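Local structure of RNA pseudouridylate synthase domain-containing protein 1 (Homo sapiens, 5VBB) at residues A[175-180]-A[190-195]; A[99-104]-A[206-211]. The protein probably binds RNA and isomerises uridine to pseudouridine as a pseudouridine synthase of the RluA family. All blocks are in the same frame, centred on the assembly; numbering follows the deposited sequence.

Contact 1: residues A[175-180]-A[190-195]. With SO4 (sulfate ion), chain B.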
# COMPACT_ATOMS: atom_id res chain seq x y z
N GLN A 175 -2.55 -2.60 8.18
CA GLN A 175 -1.27 -2.51 8.90
C GLN A 175 -0.54 -1.21 8.76
O GLN A 175 -0.15 -0.61 9.76
CB GLN A 175 -0.32 -3.58 8.43
CG GLN A 175 1.01 -3.53 9.15
CD GLN A 175 1.79 -4.80 9.11
OE1 GLN A 175 1.25 -5.91 9.22
NE2 GLN A 175 3.09 -4.69 8.94
N LEU A 176 -0.32 -0.79 7.53
CA LEU A 176 0.49 0.40 7.27
C LEU A 176 -0.20 1.64 7.80
O LEU A 176 0.42 2.50 8.40
CB LEU A 176 0.73 0.53 5.75
CG LEU A 176 1.37 -0.68 5.11
CD1 LEU A 176 1.43 -0.55 3.64
CD2 LEU A 176 2.74 -0.94 5.69
N ARG A 177 -1.52 1.69 7.63
CA ARG A 177 -2.28 2.84 8.09
C ARG A 177 -2.33 2.90 9.59
O ARG A 177 -2.25 3.98 10.18
CB ARG A 177 -3.70 2.79 7.53
CG ARG A 177 -3.74 2.94 6.02
CD ARG A 177 -4.99 2.30 5.46
NE ARG A 177 -6.14 3.16 5.76
CZ ARG A 177 -7.39 2.93 5.35
NH1 ARG A 177 -7.68 1.85 4.64
NH2 ARG A 177 -8.35 3.78 5.66
N VAL A 178 -2.46 1.73 10.24
CA VAL A 178 -2.53 1.70 11.70
C VAL A 178 -1.16 2.05 12.30
O VAL A 178 -1.09 2.82 13.28
CB VAL A 178 -3.04 0.34 12.18
CG1 VAL A 178 -2.90 0.19 13.71
CG2 VAL A 178 -4.48 0.15 11.74
N HIS A 179 -0.10 1.45 11.77
CA HIS A 179 1.25 1.68 12.26
C HIS A 179 1.69 3.15 12.12
O HIS A 179 2.30 3.68 13.04
CB HIS A 179 2.25 0.76 11.57
CG HIS A 179 2.51 -0.56 12.26
ND1 HIS A 179 3.25 -1.54 11.66
CD2 HIS A 179 2.11 -1.01 13.48
CE1 HIS A 179 3.28 -2.56 12.51
NE2 HIS A 179 2.66 -2.24 13.65
N CYS A 180 1.44 3.77 10.96
CA CYS A 180 1.86 5.17 10.74
C CYS A 180 1.07 6.14 11.66
O CYS A 180 1.66 7.01 12.29
CB CYS A 180 1.70 5.52 9.26
SG CYS A 180 2.89 4.65 8.21
N ASP A 190 -6.34 9.85 5.01
CA ASP A 190 -6.86 8.63 5.62
C ASP A 190 -8.09 8.95 6.44
O ASP A 190 -8.00 9.45 7.57
CB ASP A 190 -5.81 7.92 6.46
CG ASP A 190 -6.18 6.51 6.87
OD1 ASP A 190 -7.38 6.23 7.00
OD2 ASP A 190 -5.27 5.71 7.17
N LEU A 191 -9.25 8.62 5.89
CA LEU A 191 -10.54 8.93 6.51
C LEU A 191 -10.86 8.08 7.72
O LEU A 191 -11.72 8.46 8.48
CB LEU A 191 -11.67 8.80 5.48
CG LEU A 191 -11.56 9.71 4.26
CD1 LEU A 191 -12.64 9.40 3.25
CD2 LEU A 191 -11.60 11.16 4.68
N THR A 192 -10.19 6.96 7.90
CA THR A 192 -10.43 6.05 9.03
C THR A 192 -9.42 6.26 10.16
O THR A 192 -9.81 6.44 11.31
CB THR A 192 -10.38 4.63 8.48
OG1 THR A 192 -11.35 4.55 7.47
CG2 THR A 192 -10.65 3.55 9.52
N TYR A 193 -8.12 6.20 9.83
CA TYR A 193 -7.07 6.26 10.87
C TYR A 193 -6.38 7.64 11.03
O TYR A 193 -5.51 7.78 11.89
CB TYR A 193 -6.01 5.20 10.60
CG TYR A 193 -6.61 3.82 10.69
CD1 TYR A 193 -6.91 3.25 11.92
CD2 TYR A 193 -6.94 3.12 9.54
CE1 TYR A 193 -7.53 2.01 12.00
CE2 TYR A 193 -7.55 1.87 9.61
CZ TYR A 193 -7.81 1.30 10.85
OH TYR A 193 -8.49 0.10 10.95
N GLY A 194 -6.84 8.65 10.29
CA GLY A 194 -6.31 10.00 10.44
C GLY A 194 -6.90 10.64 11.67
O GLY A 194 -7.88 10.14 12.23
N GLU A 195 -6.33 11.75 12.09
CA GLU A 195 -6.83 12.49 13.26
C GLU A 195 -7.93 13.43 12.83
O GLU A 195 -7.96 13.84 11.68
CB GLU A 195 -5.69 13.29 13.92
CG GLU A 195 -4.61 12.43 14.55
CD GLU A 195 -5.05 11.72 15.83
OE1 GLU A 195 -5.02 12.38 16.89
OE2 GLU A 195 -5.42 10.53 15.76
S SO4 B . -10.87 1.70 2.95
O1 SO4 B . -10.37 1.72 4.34
O2 SO4 B . -11.84 0.60 2.84
O3 SO4 B . -11.47 2.96 2.59
O4 SO4 B . -9.75 1.50 2.03
O HOH W 1 -2.97 6.28 8.69
O HOH W 2 -11.23 4.95 4.71
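The Tyr193 ring has Val178 CG2 over one face, a CH-pi contact 3.8 Å from the ring centroid, and Thr192 CG2 over the opposite face; Arg177 NE and Asp190 OD2 lie at its edge. The Arg177 guanidinium has Tyr193 CE2 above one face, offset toward its rim, while Asp190 OD1 and sulfate O1 lie at its edge. A bend at chi3 (75°) sets NE off the line of the Arg177 chain, and NE and NH2 then grip the carboxylate side-on: NE to OD2 and NH2 to OD1 of Asp190 are both 3.0 Å, and both bonds are nearly straight. The acceptors lie in the guanidinium plane, but the two planes are 50° apart, and each oxygen is met from above the carboxylate plane. Asp190 OD1 also accepts from Thr192 N (an Asx turn), and Tyr193 N bonds the same Asp190 OD1 at 2.9 Å. Three donors thus converge on it; the two backbone N-H groups hold the carboxylate to its own loop and Arg177 NH2 ties it to the helix. One water links Arg177 O to Asp190 OD2. Arg177 NH1 bonds sulfate O1 at 2.7 Å and also forms a salt bridge with Asp67, the active-site aspartate by similarity; Ser69 also binds the sulfate, probably picked up from the crystallisation liquor. The Tyr193 hydroxyl is engaged with His174. Arg177, held by Asp190 from the second shell, reaches both Asp67 and a bound anion, consistent with the active-site cleft of an RluA-type pseudouridine synthase.

Contact 2: residues A[99-104]-A[206-211]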
# COMPACT_ATOMS: atom_id res chain seq x y z
N TYR A 99 5.40 -0.16 -0.26
CA TYR A 99 4.44 0.88 -0.55
C TYR A 99 5.08 2.21 -0.43
O TYR A 99 6.06 2.35 0.30
CB TYR A 99 3.30 0.86 0.50
CG TYR A 99 2.49 -0.41 0.55
CD1 TYR A 99 3.05 -1.60 0.98
CD2 TYR A 99 1.14 -0.42 0.16
CE1 TYR A 99 2.33 -2.79 0.96
CE2 TYR A 99 0.40 -1.59 0.20
CZ TYR A 99 1.00 -2.78 0.59
OH TYR A 99 0.30 -3.93 0.72
N LEU A 100 4.48 3.21 -1.06
CA LEU A 100 4.85 4.60 -0.90
C LEU A 100 3.71 5.26 -0.19
O LEU A 100 2.55 4.87 -0.39
CB LEU A 100 5.02 5.28 -2.27
CG LEU A 100 6.17 4.79 -3.11
CD1 LEU A 100 6.10 5.36 -4.48
CD2 LEU A 100 7.52 5.09 -2.47
N ALA A 101 4.01 6.34 0.56
CA ALA A 101 2.98 7.10 1.24
C ALA A 101 3.42 8.49 1.53
O ALA A 101 4.62 8.73 1.64
CB ALA A 101 2.59 6.43 2.55
N LEU A 102 2.44 9.41 1.68
CA LEU A 102 2.66 10.75 2.16
C LEU A 102 2.02 10.73 3.54
O LEU A 102 0.84 10.47 3.64
CB LEU A 102 2.05 11.82 1.31
CG LEU A 102 2.62 11.97 -0.10
CD1 LEU A 102 1.82 12.97 -0.89
CD2 LEU A 102 4.05 12.35 -0.05
N LEU A 103 2.82 10.96 4.59
CA LEU A 103 2.38 10.90 5.96
C LEU A 103 2.40 12.29 6.60
O LEU A 103 3.29 13.07 6.28
CB LEU A 103 3.35 10.02 6.76
CG LEU A 103 3.52 8.57 6.33
CD1 LEU A 103 4.34 7.84 7.37
CD2 LEU A 103 2.17 7.90 6.16
N ARG A 104 1.55 12.52 7.60
CA ARG A 104 1.49 13.81 8.32
C ARG A 104 2.73 14.02 9.18
O ARG A 104 3.13 13.11 9.89
CB ARG A 104 0.25 13.88 9.24
CG ARG A 104 -1.10 13.90 8.52
CD ARG A 104 -1.33 15.23 7.90
NE ARG A 104 -2.57 15.32 7.13
CZ ARG A 104 -2.80 16.25 6.21
NH1 ARG A 104 -1.88 17.17 5.95
NH2 ARG A 104 -3.93 16.24 5.52
N MET A 206 -6.47 9.17 -0.53
CA MET A 206 -5.62 8.72 0.55
C MET A 206 -4.26 8.44 -0.07
O MET A 206 -4.19 7.74 -1.07
CB MET A 206 -6.16 7.47 1.21
CG MET A 206 -5.37 7.10 2.41
SD MET A 206 -6.05 5.70 3.34
CE MET A 206 -5.56 4.36 2.24
N MET A 207 -3.19 8.99 0.50
CA MET A 207 -1.84 8.88 -0.07
C MET A 207 -1.08 7.60 0.37
O MET A 207 -0.04 7.67 1.00
CB MET A 207 -1.02 10.12 0.29
CG MET A 207 -1.72 11.44 -0.03
SD MET A 207 -2.17 11.62 -1.78
CE MET A 207 -3.16 13.13 -1.70
N LEU A 208 -1.57 6.44 -0.06
CA LEU A 208 -0.94 5.15 0.16
C LEU A 208 -1.03 4.43 -1.16
O LEU A 208 -2.09 4.45 -1.76
CB LEU A 208 -1.64 4.36 1.30
CG LEU A 208 -1.03 3.01 1.66
CD1 LEU A 208 0.40 3.16 2.17
CD2 LEU A 208 -1.83 2.33 2.76
N HIS A 209 0.09 3.86 -1.64
CA HIS A 209 0.22 3.25 -2.94
C HIS A 209 1.07 1.99 -2.85
O HIS A 209 2.17 2.04 -2.31
CB HIS A 209 0.94 4.25 -3.86
CG HIS A 209 1.15 3.75 -5.25
ND1 HIS A 209 0.07 3.56 -6.12
CD2 HIS A 209 2.30 3.40 -5.89
CE1 HIS A 209 0.60 3.11 -7.25
NE2 HIS A 209 1.94 3.01 -7.16
N ALA A 210 0.56 0.88 -3.36
CA ALA A 210 1.31 -0.39 -3.37
C ALA A 210 2.25 -0.29 -4.55
O ALA A 210 1.83 -0.37 -5.69
CB ALA A 210 0.34 -1.56 -3.50
N PHE A 211 3.51 -0.10 -4.26
CA PHE A 211 4.54 0.23 -5.23
C PHE A 211 5.29 -0.96 -5.78
O PHE A 211 5.39 -1.10 -6.99
CB PHE A 211 5.51 1.19 -4.52
CG PHE A 211 6.74 1.62 -5.27
CD1 PHE A 211 6.63 2.39 -6.43
CD2 PHE A 211 7.99 1.44 -4.72
CE1 PHE A 211 7.76 2.96 -7.02
CE2 PHE A 211 9.12 1.92 -5.35
CZ PHE A 211 9.00 2.73 -6.46
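Leu100 and His209 form the hydrogen-bonded pair at the middle of this antiparallel strand contact: Leu100 N to His209 O and His209 N to Leu100 O are both 2.9 Å. A third backbone bond, Leu102 N to Met207 O at 3.1 Å, continues the ladder to Met207, the centre of an inverse gamma turn just before strand 208-216. CA-H...O contacts supplement it, from Ala101 CA to Met207 O and from Leu208 CA to Leu100 O. Apolar contacts follow. On the face of Tyr99, Ala101, Leu208 and Ala210, Tyr99 CE2 lies 3.7 Å from Ala210 CB, while Leu208 CD1 approaches both Tyr99 CB and Ala101 CB. An alanine in place of Tyr99 would probably open a gap beside Ala210 where the ring had packed. Leu100, whose side chain is on the opposite face, lays CD1 over the Phe211 ring, 3.9 Å from its centroid, in a CH-pi contact; CG of Phe211, anti to the backbone N (chi1 176°), lies beside Leu100 CG. Separately, Leu102 CB meets Met207 CB at 3.7 Å. His209 turns its imidazole to Ser71 and Thr226. Direction and register therefore come from backbone bonds, whereas the side chains join the strands by buried apolar contact, without a salt bridge between them.

How the contacts relate
From the N terminus, the chain builds a four-stranded sheet and helix 80-91 before strand 96-104, which supplies the first half of contact 2. It then runs through the small three-stranded sheet and strands 146-156 and 159-168 to helix 175-182. Contact 1 closes a short loop there, joining the helix to the segment 190-195 that follows it. Strand 208-216 then returns to pair with strand 96-104, so the long loop of contact 2 encloses the whole of contact 1. The two touch directly: Leu176 packs on Tyr99 and Cys180 on Leu103, seating the helix against the sheet, while Met206 SD lies beside both Arg177 and Asp190. Together they tie the central sheet, the helix and the probable active site.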